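Local structure of beta-ketoacyl-[acyl-carrier-protein] synthase III (Pseudomonas aeruginosa, 2X3E) at residues A[246-251]-A[288-293]; A[237-242]-A[304-309]; A[255-260]-A[269-274]; A[113-118]-A[284-289]. The protein probably catalyses the first condensation of fatty acid synthesis, joining an acetyl group from acetyl-CoA to malonyl-ACP with loss of carbon dioxide and CoA. The protein carries 1 engineered substitution. All blocks are in the same frame, centred on the assembly; numbering follows the deposited sequence. Where two conformers were deposited one is given.

Contact 1 of 4, residues A[246-251]-A[288-293]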
loop_
_atom_site.group_PDB
_atom_site.type_symbol
_atom_site.label_atom_id
_atom_site.label_comp_id
_atom_site.label_asym_id
_atom_site.label_seq_id
_atom_site.Cartn_x
_atom_site.Cartn_y
_atom_site.Cartn_z
ATOM N N HIS A 246 -8.692 -0.889 -27.545
ATOM C CA HIS A 246 -7.916 -1.813 -26.714
ATOM C C HIS A 246 -8.516 -1.997 -25.329
ATOM O O HIS A 246 -8.689 -1.037 -24.578
ATOM C CB HIS A 246 -6.479 -1.313 -26.555
ATOM C CG HIS A 246 -5.837 -0.910 -27.843
ATOM N ND1 HIS A 246 -5.563 -1.811 -28.847
ATOM C CD2 HIS A 246 -5.406 0.295 -28.285
ATOM C CE1 HIS A 246 -5.007 -1.175 -29.863
ATOM N NE2 HIS A 246 -4.897 0.103 -29.545
ATOM N N LEU A 247 -8.830 -3.242 -24.997
ATOM C CA LEU A 247 -9.219 -3.619 -23.651
ATOM C C LEU A 247 -8.103 -4.483 -23.073
ATOM O O LEU A 247 -7.759 -5.524 -23.648
ATOM C CB LEU A 247 -10.525 -4.405 -23.667
ATOM C CG LEU A 247 -11.086 -4.796 -22.293
ATOM C CD1 LEU A 247 -11.319 -3.575 -21.416
ATOM C CD2 LEU A 247 -12.378 -5.599 -22.477
ATOM N N VAL A 248 -7.532 -4.040 -21.960
ATOM C CA VAL A 248 -6.431 -4.746 -21.308
ATOM C C VAL A 248 -6.864 -5.152 -19.900
ATOM O O VAL A 248 -6.698 -4.399 -18.942
ATOM C CB VAL A 248 -5.152 -3.897 -21.230
ATOM C CG1 VAL A 248 -3.980 -4.777 -20.825
ATOM C CG2 VAL A 248 -4.873 -3.230 -22.560
ATOM N N PRO A 249 -7.462 -6.340 -19.776
ATOM C CA PRO A 249 -7.908 -6.820 -18.480
ATOM C C PRO A 249 -6.809 -7.534 -17.691
ATOM O O PRO A 249 -5.818 -8.011 -18.260
ATOM C CB PRO A 249 -9.008 -7.810 -18.851
ATOM C CG PRO A 249 -8.618 -8.306 -20.160
ATOM C CD PRO A 249 -7.958 -7.188 -20.872
ATOM N N HIS A 250 -7.002 -7.612 -16.382
ATOM C CA HIS A 250 -6.246 -8.541 -15.573
ATOM C C HIS A 250 -6.412 -9.923 -16.196
ATOM O O HIS A 250 -7.533 -10.359 -16.484
ATOM C CB HIS A 250 -6.749 -8.524 -14.122
ATOM C CG HIS A 250 -6.359 -9.733 -13.333
ATOM N ND1 HIS A 250 -5.056 -10.175 -13.253
ATOM C CD2 HIS A 250 -7.096 -10.594 -12.592
ATOM C CE1 HIS A 250 -5.010 -11.262 -12.502
ATOM N NE2 HIS A 250 -6.234 -11.536 -12.085
ATOM N N GLN A 251 -5.294 -10.604 -16.408
ATOM C CA GLN A 251 -5.274 -11.878 -17.108
ATOM C C GLN A 251 -5.650 -13.009 -16.139
ATOM O O GLN A 251 -4.813 -13.830 -15.756
ATOM C CB GLN A 251 -3.893 -12.107 -17.740
ATOM C CG GLN A 251 -3.388 -10.922 -18.603
ATOM C CD GLN A 251 -3.993 -10.876 -19.990
ATOM O OE1 GLN A 251 -3.780 -11.784 -20.790
ATOM N NE2 GLN A 251 -4.739 -9.803 -20.292
ATOM N N LEU A 288 2.254 -6.340 -18.096
ATOM C CA LEU A 288 2.869 -7.378 -18.934
ATOM C C LEU A 288 2.085 -7.547 -20.239
ATOM O O LEU A 288 2.685 -7.706 -21.308
ATOM C CB LEU A 288 2.993 -8.706 -18.197
ATOM C CG LEU A 288 4.120 -8.773 -17.166
ATOM C CD1 LEU A 288 3.942 -9.998 -16.294
ATOM C CD2 LEU A 288 5.480 -8.785 -17.847
ATOM N N ALA A 289 0.755 -7.483 -20.161
ATOM C CA ALA A 289 -0.084 -7.542 -21.364
ATOM C C ALA A 289 0.170 -6.335 -22.274
ATOM O O ALA A 289 0.269 -6.486 -23.490
ATOM C CB ALA A 289 -1.582 -7.650 -20.995
ATOM N N LEU A 290 0.284 -5.147 -21.680
ATOM C CA LEU A 290 0.679 -3.952 -22.425
ATOM C C LEU A 290 2.021 -4.137 -23.156
ATOM O O LEU A 290 2.140 -3.781 -24.331
ATOM C CB LEU A 290 0.739 -2.720 -21.503
ATOM C CG LEU A 290 -0.605 -2.120 -21.061
ATOM C CD1 LEU A 290 -0.402 -1.009 -20.030
ATOM C CD2 LEU A 290 -1.398 -1.591 -22.268
ATOM N N ALA A 291 3.022 -4.687 -22.466
ATOM C CA ALA A 291 4.336 -4.919 -23.076
ATOM C C ALA A 291 4.224 -5.876 -24.267
ATOM O O ALA A 291 4.867 -5.678 -25.296
ATOM C CB ALA A 291 5.332 -5.453 -22.039
ATOM N N HIS A 292 3.390 -6.903 -24.123
ATOM C CA HIS A 292 3.108 -7.837 -25.207
ATOM C C HIS A 292 2.490 -7.123 -26.408
ATOM O O HIS A 292 2.928 -7.309 -27.543
ATOM C CB HIS A 292 2.178 -8.947 -24.709
ATOM C CG HIS A 292 1.618 -9.803 -25.798
ATOM N ND1 HIS A 292 2.338 -10.816 -26.394
ATOM C CD2 HIS A 292 0.402 -9.805 -26.392
ATOM C CE1 HIS A 292 1.589 -11.401 -27.313
ATOM N NE2 HIS A 292 0.412 -10.804 -27.334
ATOM N N GLY A 293 1.478 -6.303 -26.153
ATOM C CA GLY A 293 0.838 -5.525 -27.214
ATOM C C GLY A 293 1.798 -4.600 -27.941
ATOM O O GLY A 293 1.752 -4.478 -29.163
#

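Contact 2 of 4, residues A[237-242]-A[304-309]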
loop_
_atom_site.group_PDB
_atom_site.type_symbol
_atom_site.label_atom_id
_atom_site.label_comp_id
_atom_site.label_asym_id
_atom_site.label_seq_id
_atom_site.Cartn_x
_atom_site.Cartn_y
_atom_site.Cartn_z
ATOM N N VAL A 237 -16.549 8.463 -19.649
ATOM C CA VAL A 237 -15.716 9.163 -20.624
ATOM C C VAL A 237 -16.475 9.421 -21.934
ATOM O O VAL A 237 -15.990 10.138 -22.814
ATOM C CB VAL A 237 -14.400 8.395 -20.867
ATOM C CG1 VAL A 237 -14.619 7.231 -21.827
ATOM C CG2 VAL A 237 -13.311 9.342 -21.366
ATOM N N GLY A 238 -17.675 8.853 -22.050
ATOM C CA GLY A 238 -18.531 9.077 -23.211
ATOM C C GLY A 238 -18.141 8.259 -24.426
ATOM O O GLY A 238 -18.266 8.726 -25.557
ATOM N N TRP A 239 -17.667 7.037 -24.191
ATOM C CA TRP A 239 -17.383 6.088 -25.265
ATOM C C TRP A 239 -18.430 4.987 -25.273
ATOM O O TRP A 239 -18.924 4.590 -24.225
ATOM C CB TRP A 239 -16.015 5.426 -25.084
ATOM C CG TRP A 239 -14.851 6.340 -25.147
ATOM C CD1 TRP A 239 -14.822 7.610 -25.646
ATOM C CD2 TRP A 239 -13.523 6.049 -24.708
ATOM N NE1 TRP A 239 -13.558 8.133 -25.528
ATOM C CE2 TRP A 239 -12.739 7.193 -24.961
ATOM C CE3 TRP A 239 -12.919 4.929 -24.117
ATOM C CZ2 TRP A 239 -11.382 7.254 -24.646
ATOM C CZ3 TRP A 239 -11.573 4.990 -23.801
ATOM C CH2 TRP A 239 -10.815 6.146 -24.071
ATOM N N GLN A 240 -18.764 4.504 -26.463
ATOM C CA GLN A 240 -19.515 3.266 -26.607
ATOM C C GLN A 240 -18.502 2.130 -26.612
ATOM O O GLN A 240 -17.309 2.361 -26.826
ATOM C CB GLN A 240 -20.301 3.258 -27.914
ATOM C CG GLN A 240 -21.364 4.338 -28.026
ATOM C CD GLN A 240 -22.084 4.303 -29.366
ATOM O OE1 GLN A 240 -22.270 3.238 -29.958
ATOM N NE2 GLN A 240 -22.500 5.471 -29.847
ATOM N N ALA A 241 -18.963 0.904 -26.394
ATOM C CA ALA A 241 -18.067 -0.253 -26.445
ATOM C C ALA A 241 -17.337 -0.314 -27.789
ATOM O O ALA A 241 -16.145 -0.594 -27.828
ATOM C CB ALA A 241 -18.827 -1.547 -26.191
ATOM N N SER A 242 -18.052 -0.018 -28.877
ATOM C CA SER A 242 -17.467 -0.022 -30.226
ATOM C C SER A 242 -16.344 1.007 -30.428
ATOM O O SER A 242 -15.543 0.857 -31.347
ATOM C CB SER A 242 -18.552 0.183 -31.291
ATOM O OG SER A 242 -19.192 1.443 -31.150
ATOM N N ASN A 304 -8.244 4.433 -28.225
ATOM C CA ASN A 304 -9.055 4.408 -27.005
ATOM C C ASN A 304 -8.818 3.105 -26.245
ATOM O O ASN A 304 -8.985 2.020 -26.803
ATOM C CB ASN A 304 -10.540 4.551 -27.344
ATOM C CG ASN A 304 -10.864 5.875 -28.009
ATOM O OD1 ASN A 304 -10.214 6.889 -27.746
ATOM N ND2 ASN A 304 -11.875 5.873 -28.874
ATOM N N MET A 305 -8.432 3.223 -24.980
ATOM C CA MET A 305 -8.033 2.075 -24.171
ATOM C C MET A 305 -8.675 2.095 -22.784
ATOM O O MET A 305 -8.842 3.155 -22.172
ATOM C CB MET A 305 -6.508 2.060 -24.028
ATOM C CG MET A 305 -5.945 0.948 -23.142
ATOM S SD MET A 305 -4.145 1.031 -23.049
ATOM C CE MET A 305 -3.700 0.209 -24.577
ATOM N N VAL A 306 -9.034 0.907 -22.305
ATOM C CA VAL A 306 -9.429 0.704 -20.919
ATOM C C VAL A 306 -8.617 -0.441 -20.311
ATOM O O VAL A 306 -8.459 -1.510 -20.919
ATOM C CB VAL A 306 -10.935 0.417 -20.791
ATOM C CG1 VAL A 306 -11.308 0.014 -19.356
ATOM C CG2 VAL A 306 -11.731 1.645 -21.224
ATOM N N LEU A 307 -8.079 -0.180 -19.125
ATOM C CA LEU A 307 -7.427 -1.186 -18.316
ATOM C C LEU A 307 -8.420 -1.548 -17.228
ATOM O O LEU A 307 -9.057 -0.669 -16.655
ATOM C CB LEU A 307 -6.144 -0.640 -17.686
ATOM C CG LEU A 307 -5.207 0.152 -18.595
ATOM C CD1 LEU A 307 -3.985 0.644 -17.808
ATOM C CD2 LEU A 307 -4.772 -0.677 -19.789
ATOM N N THR A 308 -8.552 -2.831 -16.932
ATOM C CA THR A 308 -9.522 -3.258 -15.935
ATOM C C THR A 308 -9.028 -4.450 -15.118
ATOM O O THR A 308 -8.358 -5.346 -15.638
ATOM C CB THR A 308 -10.884 -3.562 -16.597
ATOM O OG1 THR A 308 -11.868 -3.828 -15.585
ATOM C CG2 THR A 308 -10.778 -4.742 -17.546
ATOM N N GLY A 309 -9.359 -4.439 -13.826
ATOM C CA GLY A 309 -8.970 -5.503 -12.916
ATOM C C GLY A 309 -10.078 -5.919 -11.967
ATOM O O GLY A 309 -10.991 -5.151 -11.685
#

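Contact 3 of 4, residues A[255-260]-A[269-274]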
loop_
_atom_site.group_PDB
_atom_site.type_symbol
_atom_site.label_atom_id
_atom_site.label_comp_id
_atom_site.label_asym_id
_atom_site.label_seq_id
_atom_site.Cartn_x
_atom_site.Cartn_y
_atom_site.Cartn_z
ATOM N N ARG A 255 -10.639 -18.234 -20.348
ATOM C CA ARG A 255 -12.058 -18.039 -20.650
ATOM C C ARG A 255 -12.586 -16.667 -20.233
ATOM O O ARG A 255 -13.439 -16.097 -20.915
ATOM C CB ARG A 255 -12.908 -19.134 -20.005
ATOM C CG ARG A 255 -12.708 -20.509 -20.617
ATOM C CD ARG A 255 -13.987 -21.344 -20.556
ATOM N NE ARG A 255 -13.707 -22.767 -20.368
ATOM C CZ ARG A 255 -13.415 -23.338 -19.200
ATOM N NH1 ARG A 255 -13.351 -22.617 -18.080
ATOM N NH2 ARG A 255 -13.181 -24.646 -19.146
ATOM N N ILE A 256 -12.072 -16.132 -19.127
ATOM C CA ILE A 256 -12.583 -14.872 -18.578
ATOM C C ILE A 256 -12.398 -13.699 -19.543
ATOM O O ILE A 256 -13.272 -12.835 -19.655
ATOM C CB ILE A 256 -11.948 -14.560 -17.189
ATOM C CG1 ILE A 256 -12.515 -15.516 -16.136
ATOM C CG2 ILE A 256 -12.215 -13.119 -16.765
ATOM C CD1 ILE A 256 -11.693 -15.601 -14.871
ATOM N N LEU A 257 -11.281 -13.689 -20.264
ATOM C CA LEU A 257 -10.943 -12.567 -21.139
ATOM C C LEU A 257 -11.953 -12.416 -22.283
ATOM O O LEU A 257 -12.507 -11.337 -22.487
ATOM C CB LEU A 257 -9.515 -12.729 -21.679
ATOM C CG LEU A 257 -8.432 -12.719 -20.593
ATOM C CD1 LEU A 257 -7.081 -13.161 -21.127
ATOM C CD2 LEU A 257 -8.326 -11.354 -19.999
ATOM N N ALA A 258 -12.204 -13.502 -23.010
ATOM C CA ALA A 258 -13.218 -13.493 -24.067
ATOM C C ALA A 258 -14.638 -13.291 -23.524
ATOM O O ALA A 258 -15.470 -12.674 -24.190
ATOM C CB ALA A 258 -13.147 -14.767 -24.891
ATOM N N ALA A 259 -14.916 -13.821 -22.334
ATOM C CA ALA A 259 -16.230 -13.654 -21.698
ATOM C C ALA A 259 -16.501 -12.194 -21.327
ATOM O O ALA A 259 -17.648 -11.749 -21.362
ATOM C CB ALA A 259 -16.356 -14.549 -20.466
ATOM N N VAL A 260 -15.458 -11.451 -20.966
ATOM C CA VAL A 260 -15.611 -10.022 -20.713
ATOM C C VAL A 260 -15.996 -9.282 -22.009
ATOM O O VAL A 260 -16.931 -8.481 -22.008
ATOM C CB VAL A 260 -14.348 -9.414 -20.063
ATOM C CG1 VAL A 260 -14.429 -7.888 -20.033
ATOM C CG2 VAL A 260 -14.178 -9.964 -18.651
ATOM N N GLU A 269 -10.839 -9.943 -30.435
ATOM C CA GLU A 269 -9.518 -9.569 -30.947
ATOM C C GLU A 269 -8.993 -8.255 -30.353
ATOM O O GLU A 269 -7.785 -8.022 -30.349
ATOM C CB GLU A 269 -9.534 -9.475 -32.479
ATOM C CG GLU A 269 -10.313 -8.278 -33.013
ATOM C CD GLU A 269 -10.705 -8.406 -34.465
ATOM O OE1 GLU A 269 -10.107 -9.234 -35.192
ATOM O OE2 GLU A 269 -11.614 -7.661 -34.884
ATOM N N ARG A 270 -9.895 -7.407 -29.862
ATOM C CA ARG A 270 -9.512 -6.151 -29.222
ATOM C C ARG A 270 -9.035 -6.323 -27.779
ATOM O O ARG A 270 -8.506 -5.380 -27.189
ATOM C CB ARG A 270 -10.671 -5.161 -29.255
ATOM C CG ARG A 270 -11.097 -4.804 -30.651
ATOM C CD ARG A 270 -12.059 -3.654 -30.650
ATOM N NE ARG A 270 -12.731 -3.511 -31.938
ATOM C CZ ARG A 270 -13.637 -2.576 -32.215
ATOM N NH1 ARG A 270 -13.982 -1.678 -31.299
ATOM N NH2 ARG A 270 -14.196 -2.536 -33.417
ATOM N N VAL A 271 -9.229 -7.508 -27.206
ATOM C CA VAL A 271 -8.708 -7.797 -25.873
ATOM C C VAL A 271 -7.228 -8.159 -25.996
ATOM O O VAL A 271 -6.868 -9.090 -26.726
ATOM C CB VAL A 271 -9.480 -8.943 -25.188
ATOM C CG1 VAL A 271 -8.904 -9.222 -23.800
ATOM C CG2 VAL A 271 -10.965 -8.589 -25.099
ATOM N N VAL A 272 -6.378 -7.413 -25.298
ATOM C CA VAL A 272 -4.936 -7.662 -25.295
ATOM C C VAL A 272 -4.652 -8.777 -24.295
ATOM O O VAL A 272 -4.985 -8.648 -23.115
ATOM C CB VAL A 272 -4.132 -6.402 -24.902
ATOM C CG1 VAL A 272 -2.620 -6.681 -24.947
ATOM C CG2 VAL A 272 -4.489 -5.237 -25.808
ATOM N N SER A 273 -4.049 -9.867 -24.767
ATOM C CA SER A 273 -3.844 -11.051 -23.934
ATOM C C SER A 273 -2.553 -11.810 -24.249
ATOM O O SER A 273 -2.271 -12.128 -25.408
ATOM C CB SER A 273 -5.028 -12.001 -24.088
ATOM O OG SER A 273 -4.809 -13.204 -23.364
ATOM N N ASN A 274 -1.788 -12.102 -23.199
ATOM C CA ASN A 274 -0.629 -12.989 -23.286
ATOM C C ASN A 274 -0.652 -14.075 -22.212
ATOM O O ASN A 274 0.380 -14.662 -21.895
ATOM C CB ASN A 274 0.672 -12.181 -23.190
ATOM C CG ASN A 274 0.819 -11.454 -21.862
ATOM O OD1 ASN A 274 -0.163 -11.159 -21.189
ATOM N ND2 ASN A 274 2.056 -11.156 -21.489
#

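Contact 4 of 4, residues A[113-118]-A[284-289]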
loop_
_atom_site.group_PDB
_atom_site.type_symbol
_atom_site.label_atom_id
_atom_site.label_comp_id
_atom_site.label_asym_id
_atom_site.label_seq_id
_atom_site.Cartn_x
_atom_site.Cartn_y
_atom_site.Cartn_z
ATOM N N THR A 113 -6.157 -6.333 -8.615
ATOM C CA THR A 113 -6.517 -4.960 -8.997
ATOM C C THR A 113 -5.431 -3.934 -8.633
ATOM O O THR A 113 -5.642 -2.728 -8.758
ATOM C CB THR A 113 -7.854 -4.533 -8.330
ATOM O OG1 THR A 113 -8.762 -5.643 -8.309
ATOM C CG2 THR A 113 -8.489 -3.358 -9.079
ATOM N N GLY A 114 -4.272 -4.414 -8.191
ATOM C CA GLY A 114 -3.192 -3.552 -7.724
ATOM C C GLY A 114 -2.689 -2.525 -8.724
ATOM O O GLY A 114 -2.382 -1.402 -8.345
ATOM N N PHE A 115 -2.594 -2.894 -9.994
ATOM C CA PHE A 115 -2.086 -1.961 -11.004
ATOM C C PHE A 115 -3.076 -0.812 -11.273
ATOM O O PHE A 115 -2.663 0.352 -11.421
ATOM C CB PHE A 115 -1.727 -2.692 -12.293
ATOM C CG PHE A 115 -0.951 -1.848 -13.266
ATOM C CD1 PHE A 115 0.388 -1.575 -13.045
ATOM C CD2 PHE A 115 -1.567 -1.317 -14.396
ATOM C CE1 PHE A 115 1.107 -0.788 -13.931
ATOM C CE2 PHE A 115 -0.857 -0.534 -15.287
ATOM C CZ PHE A 115 0.485 -0.271 -15.057
ATOM N N VAL A 116 -4.374 -1.131 -11.298
ATOM C CA VAL A 116 -5.410 -0.102 -11.472
ATOM C C VAL A 116 -5.472 0.859 -10.273
ATOM O O VAL A 116 -5.491 2.087 -10.458
ATOM C CB VAL A 116 -6.797 -0.718 -11.761
ATOM C CG1 VAL A 116 -7.847 0.372 -11.955
ATOM C CG2 VAL A 116 -6.740 -1.597 -13.014
ATOM N N TYR A 117 -5.500 0.303 -9.060
ATOM C CA TYR A 117 -5.435 1.100 -7.827
ATOM C C TYR A 117 -4.139 1.886 -7.762
ATOM O O TYR A 117 -4.126 3.033 -7.326
ATOM C CB TYR A 117 -5.546 0.212 -6.576
ATOM C CG TYR A 117 -6.959 0.056 -6.049
ATOM C CD1 TYR A 117 -7.827 -0.905 -6.568
ATOM C CD2 TYR A 117 -7.421 0.869 -5.025
ATOM C CE1 TYR A 117 -9.123 -1.035 -6.074
ATOM C CE2 TYR A 117 -8.705 0.748 -4.532
ATOM C CZ TYR A 117 -9.552 -0.202 -5.053
ATOM O OH TYR A 117 -10.820 -0.310 -4.529
ATOM N N GLY A 118 -3.050 1.241 -8.173
ATOM C CA GLY A 118 -1.745 1.892 -8.276
ATOM C C GLY A 118 -1.762 3.119 -9.164
ATOM O O GLY A 118 -1.190 4.145 -8.806
ATOM N N ALA A 284 1.101 -7.717 -11.856
ATOM C CA ALA A 284 1.887 -7.530 -13.085
ATOM C C ALA A 284 1.108 -7.758 -14.391
ATOM O O ALA A 284 1.610 -7.429 -15.473
ATOM C CB ALA A 284 3.112 -8.444 -13.061
ATOM N N SER A 285 -0.104 -8.311 -14.310
ATOM C CA SER A 285 -0.765 -8.862 -15.503
ATOM C C SER A 285 -1.074 -7.814 -16.569
ATOM O O SER A 285 -0.814 -8.036 -17.758
ATOM C CB SER A 285 -2.035 -9.629 -15.119
ATOM O OG SER A 285 -3.055 -8.766 -14.643
ATOM N N ILE A 286 -1.614 -6.676 -16.143
ATOM C CA ILE A 286 -1.957 -5.595 -17.070
ATOM C C ILE A 286 -0.714 -4.986 -17.743
ATOM O O ILE A 286 -0.660 -4.909 -18.966
ATOM C CB ILE A 286 -2.804 -4.504 -16.388
ATOM C CG1 ILE A 286 -4.166 -5.078 -15.988
ATOM C CG2 ILE A 286 -2.983 -3.299 -17.325
ATOM C CD1 ILE A 286 -5.043 -4.096 -15.214
ATOM N N PRO A 287 0.308 -4.586 -16.964
ATOM C CA PRO A 287 1.466 -4.034 -17.690
ATOM C C PRO A 287 2.260 -5.076 -18.509
ATOM O O PRO A 287 2.858 -4.729 -19.531
ATOM C CB PRO A 287 2.312 -3.408 -16.580
ATOM C CG PRO A 287 1.910 -4.143 -15.327
ATOM C CD PRO A 287 0.442 -4.418 -15.507
ATOM N N LEU A 288 2.254 -6.340 -18.096
ATOM C CA LEU A 288 2.869 -7.378 -18.934
ATOM C C LEU A 288 2.085 -7.547 -20.239
ATOM O O LEU A 288 2.685 -7.706 -21.308
ATOM C CB LEU A 288 2.993 -8.706 -18.197
ATOM C CG LEU A 288 4.120 -8.773 -17.166
ATOM C CD1 LEU A 288 3.942 -9.998 -16.294
ATOM C CD2 LEU A 288 5.480 -8.785 -17.847
ATOM N N ALA A 289 0.755 -7.483 -20.161
ATOM C CA ALA A 289 -0.084 -7.542 -21.364
ATOM C C ALA A 289 0.170 -6.335 -22.274
ATOM O O ALA A 289 0.269 -6.486 -23.490
ATOM C CB ALA A 289 -1.582 -7.650 -20.995
#

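Contact 1 of 4, residues A[246-251]-A[288-293]
Val248 meets the helix with both of its methyl groups, and each takes a different partner. CG1, swung anti to the backbone N (chi1 -168°), rests on CB of Ala289 at 3.7 Å. The other branch, CG2 of Val248, reaches CD2 of Leu290 at 3.9 Å. Leu290 gets there with the end of its chain, its CB not aiming at the strand, and the two side chains cross at about a right angle. This is the packing of a helix on the outermost strand of its sheet within the chain, here in the thiolase-type layered fold: helix 285-295 is one of the buried helices of the middle layer, and Leu290 also touches Leu11 of strand 5-14, in the other sheet. Past the end of the strand, Gln251 turns back on itself at chi2 (-80°), which brings NE2 to within 3.9 Å of CB of Ala289, the amide nitrogen lying against the methyl. The amide has polar work of its own. NE2 donates to O of Pro249 at 2.9 Å, fairly straight at 159°, with the acceptor near the plane of the Gln251 amide but the donor tilted off the carbonyl plane of Pro249. It also bonds O of Val272, and OE1 pairs with Ser273 OG and Asn274 N, so both ends of the buried amide are held and its rotation is fixed. His250, a predicted active-site residue, bonds through ND1 to Ser285 OG.

Contact 2 of 4, residues A[237-242]-A[304-309]
Trp239 and Asn304 make a CH-pi and amide-on-indole stack at the margin of the C-terminal half, where the loop after helix 215-237 folds over the start of strand 304-311. Gly238, with its positive phi, takes the chain out of the helix, and the next residue, Trp239, turns its indole toward the strand. CB of Asn304 sits over the six-membered ring of Trp239, 3.7 Å from the centroid and 14° off the normal, a clear CH-pi contact. The amide follows the ring outward: its plane is tilted 27° from that of the indole, and OD1 of Asn304 comes down toward the rim, 3.3 Å from CZ2 of Trp239. With CG of Asn304 lying beside the backbone N (chi1 -63°), the amide is carried out along this face, and ND2 is held by O of Asp243. At the ring's edge the strand contributes differently. O of Met305 lies in the plane of the indole, 3.7 Å from CZ3 of Trp239, and CG2 of Val306 approaches the same carbon at 4.2 Å. Ala320 of the adjoining strand 315-322 and Leu234 of the helix pack on Trp239 too. Across these two segments the attraction is therefore probably mostly dispersion and CH-pi over the face, where the polar OD1 also lies, with O of Met305 perhaps adding a little at the C-H edge.

Contact 3 of 4, residues A[255-260]-A[269-274]
Leu257 is the residue of helix 254-264 that meets the loop 269-274, in the C-terminal half of the thiolase-type fold: the chain leaves strand 246-249, runs through the helix, and returns through the loop to pair with that strand, Leu247 making backbone bonds with Arg270 and Val272. Arg255 opens the segment and is the last residue of the predicted ACP-binding region. Ile256 faces another way, onto Phe219 of helix 215-237, the helix that Val260 also reaches one turn on. Between them Leu257 turns toward the loop. Its CB lies 4.1 Å from CG1 of Val271, a branch set anti to its own backbone N (chi1 180°), while the other methyl of Val271, CG2, stands 4.1 Å from O of Leu257, so the valine straddles the start of the leucine side chain and its carbonyl. The same leucine also touches Pro249 of the strand. Beyond Val271 the loop brings Ser273 up to the end of the leucine. OG of Ser273, hydrogen-bonded to OE1 of Gln251, comes within 3.2 Å of CD1 of Leu257, a tight meeting of methyl and hydroxyl.

Contact 4 of 4, residues A[113-118]-A[284-289]
Phe115 and Ile286 mark the nearest backbone approach, 7.1 Å between CA atoms, where the short helical segments 114-118 and 285-289 run almost perpendicular, at 88°, with axes 10.1 Å apart. The main meeting is aromatic ring on proline ring. Pro287 comes at Phe115 from the opposite direction and lays CD over the centre of its face, 3.7 Å from the centroid and 11° off the normal, a CH-pi contact; CG and CB spread across the same ring toward CE1 and CZ. Phe115 can present that face because its CG stands anti to the backbone N (chi1 -169°), carrying the ring out toward the other helix. Ile286 splits its branches between two partners. CG2 of Ile286 approaches CD2 of Phe115 at 3.8 Å, obliquely to the ring, while CD1, at the end of the longer branch, reaches CG2 of Val116 at 3.7 Å. Only apolar groups carry these contacts, and the four touching residues are all buried, close to the centre of the chain. The side chain of Ile286 comes about 5 Å from that of His250, a predicted active-site residue, so the pairing borders the probable active site. Around it, Ile286 leans on Val248 of strand 246-249 and Val116 on Leu182 of strand 177-184, while on helix 114-127 Tyr117 bonds through OH to Gly183 O and to N of Ala105 in the second subunit, tying this helix to the dimer interface.

Contacts 1 and 4 are the core pair. They share helix 285-295, which meets strand 246-249 in the one and helix 114-127 in the other. Contacts 2 and 3 lie farther out and are only partly buried, each setting a loop against a regular element. Strands 246-249 and 304-311 are neighbours in one sheet, which ties contact 1 to contact 2, while the loop of contact 3 pairs with the strand of contact 1. Chemistry shifts with place: contact 4 is wholly apolar, and contact 1 adds an amide to its methyl groups. Nearer the surface, contact 3 sets a hydroxyl against a methyl, and contact 2 brings a carbonyl to a ring edge.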